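Local coordinates for secreted effector protein SifA (Salmonella typhimurium, PDB 3CXB) that is required for endosomal tubulation and for formation of Salmonella-induced filaments in epithelial cells, and interacts with the host protein PLEKHM2, at residues Glu32-Lys35 with Asp36-Phe39; Ala78-Arg81 with Asp82-Gln85. All coordinates share one frame; numbering follows the deposited sequence.

Two chain junctions in SifA illustrate how neighbouring residues can divide polar and apolar work at the end of a helix. Contact 1 (32-35 with 36-39) closes helix 25-34 and is partly buried, its inner side made of isoleucine and phenylalanine and its outer side of charged groups. Contact 2 (78-81 with 82-85) is a surface contact and carries the short helix 78-81 into strand 84-87; there backbone bonds and an aspartate-arginine pair dominate, and Phe84 is the one buried residue among those that touch. The contacts meet at Phe37, whose CE2 packs 3.5 Å from CG of Arg83 and whose CD2 touches Gln80 CB at the same distance.

Contact 1: residues Glu32-Lys35 with Asp36-Phe39; sequences EKIK and DFFF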
loop_
_atom_site.group_PDB
_atom_site.type_symbol
_atom_site.label_atom_id
_atom_site.label_comp_id
_atom_site.label_asym_id
_atom_site.label_seq_id
_atom_site.Cartn_x
_atom_site.Cartn_y
_atom_site.Cartn_z
ATOM N N GLU A 32 13.558 21.061 15.417
ATOM C CA GLU A 32 14.724 21.267 16.253
ATOM C C GLU A 32 15.004 20.037 17.093
ATOM O O GLU A 32 16.084 19.895 17.649
ATOM C CB GLU A 32 14.524 22.466 17.173
ATOM C CG GLU A 32 15.800 23.244 17.422
ATOM C CD GLU A 32 16.481 23.638 16.125
ATOM O OE1 GLU A 32 15.787 24.191 15.237
ATOM O OE2 GLU A 32 17.703 23.398 15.994
ATOM N N LYS A 33 14.040 19.134 17.184
ATOM C CA LYS A 33 14.247 17.937 17.977
ATOM C C LYS A 33 14.484 16.691 17.135
ATOM O O LYS A 33 15.053 15.711 17.619
ATOM C CB LYS A 33 13.044 17.713 18.899
ATOM C CG LYS A 33 12.855 18.827 19.928
ATOM C CD LYS A 33 11.750 18.530 20.931
ATOM C CE LYS A 33 11.680 19.640 21.978
ATOM N NZ LYS A 33 10.667 19.385 23.041
ATOM N N ILE A 34 14.048 16.731 15.878
ATOM C CA ILE A 34 14.171 15.588 14.969
ATOM C C ILE A 34 15.310 15.831 13.966
ATOM O O ILE A 34 15.873 14.899 13.390
ATOM C CB ILE A 34 12.793 15.345 14.231
ATOM C CG1 ILE A 34 12.651 13.883 13.807
ATOM C CG2 ILE A 34 12.673 16.222 13.009
ATOM C CD1 ILE A 34 12.566 12.922 14.976
ATOM N N LYS A 35 15.646 17.105 13.807
ATOM C CA LYS A 35 16.693 17.589 12.920
ATOM C C LYS A 35 17.931 16.718 12.778
ATOM O O LYS A 35 18.353 16.412 11.664
ATOM C CB LYS A 35 17.121 18.965 13.403
ATOM C CG LYS A 35 18.199 19.629 12.599
ATOM C CD LYS A 35 18.624 20.926 13.269
ATOM C CE LYS A 35 19.196 20.658 14.648
ATOM N NZ LYS A 35 19.793 21.883 15.224
ATOM N N ASP A 36 18.521 16.340 13.905
ATOM C CA ASP A 36 19.745 15.550 13.888
ATOM C C ASP A 36 19.510 14.082 13.625
ATOM O O ASP A 36 20.451 13.299 13.598
ATOM C CB ASP A 36 20.508 15.719 15.204
ATOM C CG ASP A 36 20.840 17.173 15.505
ATOM O OD1 ASP A 36 21.492 17.838 14.666
ATOM O OD2 ASP A 36 20.443 17.646 16.592
ATOM N N PHE A 37 18.259 13.706 13.423
ATOM C CA PHE A 37 17.941 12.315 13.151
ATOM C C PHE A 37 18.327 11.909 11.731
ATOM O O PHE A 37 18.283 10.729 11.387
ATOM C CB PHE A 37 16.446 12.071 13.354
ATOM C CG PHE A 37 16.037 11.967 14.790
ATOM C CD1 PHE A 37 16.312 12.995 15.686
ATOM C CD2 PHE A 37 15.363 10.838 15.249
ATOM C CE1 PHE A 37 15.924 12.905 17.027
ATOM C CE2 PHE A 37 14.969 10.735 16.586
ATOM C CZ PHE A 37 15.252 11.775 17.477
ATOM N N PHE A 38 18.708 12.885 10.911
ATOM C CA PHE A 38 19.062 12.612 9.521
ATOM C C PHE A 38 20.389 13.217 9.091
ATOM O O PHE A 38 20.763 14.299 9.545
ATOM C CB PHE A 38 17.966 13.137 8.609
ATOM C CG PHE A 38 16.592 12.894 9.128
ATOM C CD1 PHE A 38 15.966 13.837 9.921
ATOM C CD2 PHE A 38 15.901 11.736 8.792
ATOM C CE1 PHE A 38 14.667 13.634 10.375
ATOM C CE2 PHE A 38 14.606 11.522 9.240
ATOM C CZ PHE A 38 13.985 12.474 10.028
ATOM N N PHE A 39 21.077 12.517 8.191
ATOM C CA PHE A 39 22.375 12.954 7.684
ATOM C C PHE A 39 22.313 14.244 6.861
ATOM O O PHE A 39 21.453 15.096 7.089
ATOM C CB PHE A 39 23.016 11.842 6.854
ATOM C CG PHE A 39 22.192 11.415 5.676
ATOM C CD1 PHE A 39 20.951 10.816 5.862
ATOM C CD2 PHE A 39 22.663 11.595 4.375
ATOM C CE1 PHE A 39 20.187 10.398 4.776
ATOM C CE2 PHE A 39 21.906 11.180 3.277
ATOM C CZ PHE A 39 20.665 10.579 3.479
#
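Lys35, lying side by side with Asp36, sends its ammonium back along the helix to Glu32, where NZ stands 2.7 Å from OE2 in a hydrogen-bonded salt bridge. NZ meets this oxygen nearly along its C-O axis. The lysine chain leaves the backbone with CG anti to N and stays extended until a bend at chi3 (62°), which turns its end toward Glu32. Asp36 is the weaker electrostatic neighbour: its OD1 lies 4.4 Å from Lys35 NZ, beyond a salt bridge, while Lys35 CE passes 3.6 Å from Asp36 OD1.

The inner side of the same turn is apolar. Ile34 has CG1 anti to its own nitrogen (chi1 -154°), and this branch carries CD1 over one face of the Phe37 ring. Ile34 CD1 sits 3.5 Å from the centroid of the Phe37 ring and 10° off its normal, a CH-pi contact centred on the ring, with the two side chains crossing at about a right angle. Nearer its root, Ile34 CG1 lies 4.0 Å from CE1 of Phe38, so that one isoleucine meets two successive aromatic residues with different parts of the same branch. Phe38 in turn receives CB of Phe37 over one face, offset toward the rim, and has the carbonyl oxygen of Lys35 at its edge. The backbone tightens here into a 3-10 segment, consistent with an i to i+3 bond from Phe37 N to Ile34 O, although the position of that oxygen is less sure.

Beyond the turn, Phe38 packs on Leu72 and Leu75 of helix 62-75, and Phe37 shares a backbone hydrogen bond with Cys77. The end of helix 25-34 is thus two-sided: an isoleucine-phenylalanine cluster joins it to the rest of the fold, while Lys35 probably balances the carboxylates of Glu32 and Asp36 on the outer side.

Contact 2: residues Ala78-Arg81 with Asp82-Gln85; sequences ASQR and DRFQ
A type I beta turn from Arg81 to Phe84 carries the chain out of the short, weakly bonded helix 78-81 and into strand 84-87. It is closed by Phe84 N, which donates to Arg81 O over 3.1 Å with a nearly straight N-H...O angle of 167°. The same oxygen lies at the edge of the Phe84 ring, in its plane. Gln80 O is also near that edge, 3.7 Å from Phe84 CD1, and so the ring turns its edge to two consecutive carbonyl oxygens.

The two central residues of the turn pair with each other. Asp82 places its carboxylate between the backbone nitrogen and the carbonyl carbon (chi1 56°), and Arg83, bent at chi2 and chi3, curls round to grip it side-on. Both bonds go to OD1 of Asp82, 2.6 Å from Arg83 NE and 2.7 Å from Arg83 NH1. The carboxylate carbon is close to the guanidinium plane, and this double hold probably restrains rotation of the arginine end.

The third guanidinium nitrogen of Arg83, NH2, bonds to the backbone oxygen of Asp102, just beyond strand 96-101, while Arg81 turns its NE to Ala76 O. Phe84 touches both Ile100 of that strand and Leu72 of helix 62-75, so the turn leads into an edge strand of the five-stranded antiparallel sheet, next to helix 62-75.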
loop_
_atom_site.group_PDB
_atom_site.type_symbol
_atom_site.label_atom_id
_atom_site.label_comp_id
_atom_site.label_asym_id
_atom_site.label_seq_id
_atom_site.Cartn_x
_atom_site.Cartn_y
_atom_site.Cartn_z
ATOM N N ALA A 78 20.686 4.784 11.247
ATOM C CA ALA A 78 20.342 3.582 12.012
ATOM C C ALA A 78 20.319 3.829 13.520
ATOM O O ALA A 78 19.539 3.221 14.245
ATOM C CB ALA A 78 21.322 2.460 11.683
ATOM N N SER A 79 21.182 4.718 13.985
ATOM C CA SER A 79 21.245 5.041 15.405
ATOM C C SER A 79 19.863 5.446 15.904
ATOM O O SER A 79 19.402 4.965 16.936
ATOM C CB SER A 79 22.218 6.203 15.655
ATOM O OG SER A 79 23.477 5.987 15.043
ATOM N N GLN A 80 19.199 6.320 15.152
ATOM C CA GLN A 80 17.882 6.813 15.538
ATOM C C GLN A 80 16.669 6.043 15.003
ATOM O O GLN A 80 15.538 6.399 15.312
ATOM C CB GLN A 80 17.751 8.282 15.136
ATOM C CG GLN A 80 18.957 9.119 15.495
ATOM C CD GLN A 80 19.541 8.739 16.836
ATOM O OE1 GLN A 80 18.830 8.661 17.831
ATOM N NE2 GLN A 80 20.848 8.499 16.869
ATOM N N ARG A 81 16.880 4.995 14.215
ATOM C CA ARG A 81 15.742 4.260 13.681
ATOM C C ARG A 81 14.884 3.543 14.720
ATOM O O ARG A 81 13.702 3.283 14.480
ATOM C CB ARG A 81 16.191 3.286 12.589
ATOM C CG ARG A 81 16.582 4.005 11.312
ATOM C CD ARG A 81 16.943 3.064 10.163
ATOM N NE ARG A 81 17.492 3.811 9.026
ATOM C CZ ARG A 81 17.900 3.270 7.881
ATOM N NH1 ARG A 81 17.835 1.958 7.691
ATOM N NH2 ARG A 81 18.373 4.046 6.916
ATOM N N ASP A 82 15.450 3.206 15.874
ATOM C CA ASP A 82 14.615 2.554 16.876
ATOM C C ASP A 82 13.688 3.603 17.471
ATOM O O ASP A 82 12.840 3.295 18.302
ATOM C CB ASP A 82 15.447 1.857 17.973
ATOM C CG ASP A 82 16.417 2.787 18.664
ATOM O OD1 ASP A 82 16.042 3.943 18.926
ATOM O OD2 ASP A 82 17.554 2.347 18.958
ATOM N N ARG A 83 13.848 4.847 17.031
ATOM C CA ARG A 83 12.995 5.927 17.507
ATOM C C ARG A 83 11.656 5.925 16.773
ATOM O O ARG A 83 10.743 6.641 17.165
ATOM C CB ARG A 83 13.649 7.297 17.296
ATOM C CG ARG A 83 14.857 7.614 18.162
ATOM C CD ARG A 83 14.581 7.364 19.626
ATOM N NE ARG A 83 14.885 5.981 19.979
ATOM C CZ ARG A 83 14.458 5.371 21.080
ATOM N NH1 ARG A 83 14.800 4.109 21.312
ATOM N NH2 ARG A 83 13.676 6.014 21.938
ATOM N N PHE A 84 11.549 5.144 15.699
ATOM C CA PHE A 84 10.313 5.058 14.919
ATOM C C PHE A 84 9.604 3.744 15.230
ATOM O O PHE A 84 9.890 2.710 14.619
ATOM C CB PHE A 84 10.621 5.116 13.419
ATOM C CG PHE A 84 11.218 6.412 12.969
ATOM C CD1 PHE A 84 12.550 6.690 13.202
ATOM C CD2 PHE A 84 10.433 7.366 12.309
ATOM C CE1 PHE A 84 13.098 7.905 12.784
ATOM C CE2 PHE A 84 10.968 8.585 11.886
ATOM C CZ PHE A 84 12.301 8.857 12.122
ATOM N N GLN A 85 8.653 3.783 16.150
ATOM C CA GLN A 85 7.964 2.560 16.540
ATOM C C GLN A 85 6.503 2.490 16.097
ATOM O O GLN A 85 5.814 3.503 16.062
ATOM C CB GLN A 85 8.067 2.418 18.059
ATOM C CG GLN A 85 9.439 2.838 18.603
ATOM C CD GLN A 85 9.424 3.179 20.085
ATOM O OE1 GLN A 85 8.598 3.965 20.543
ATOM N NE2 GLN A 85 10.349 2.597 20.834
#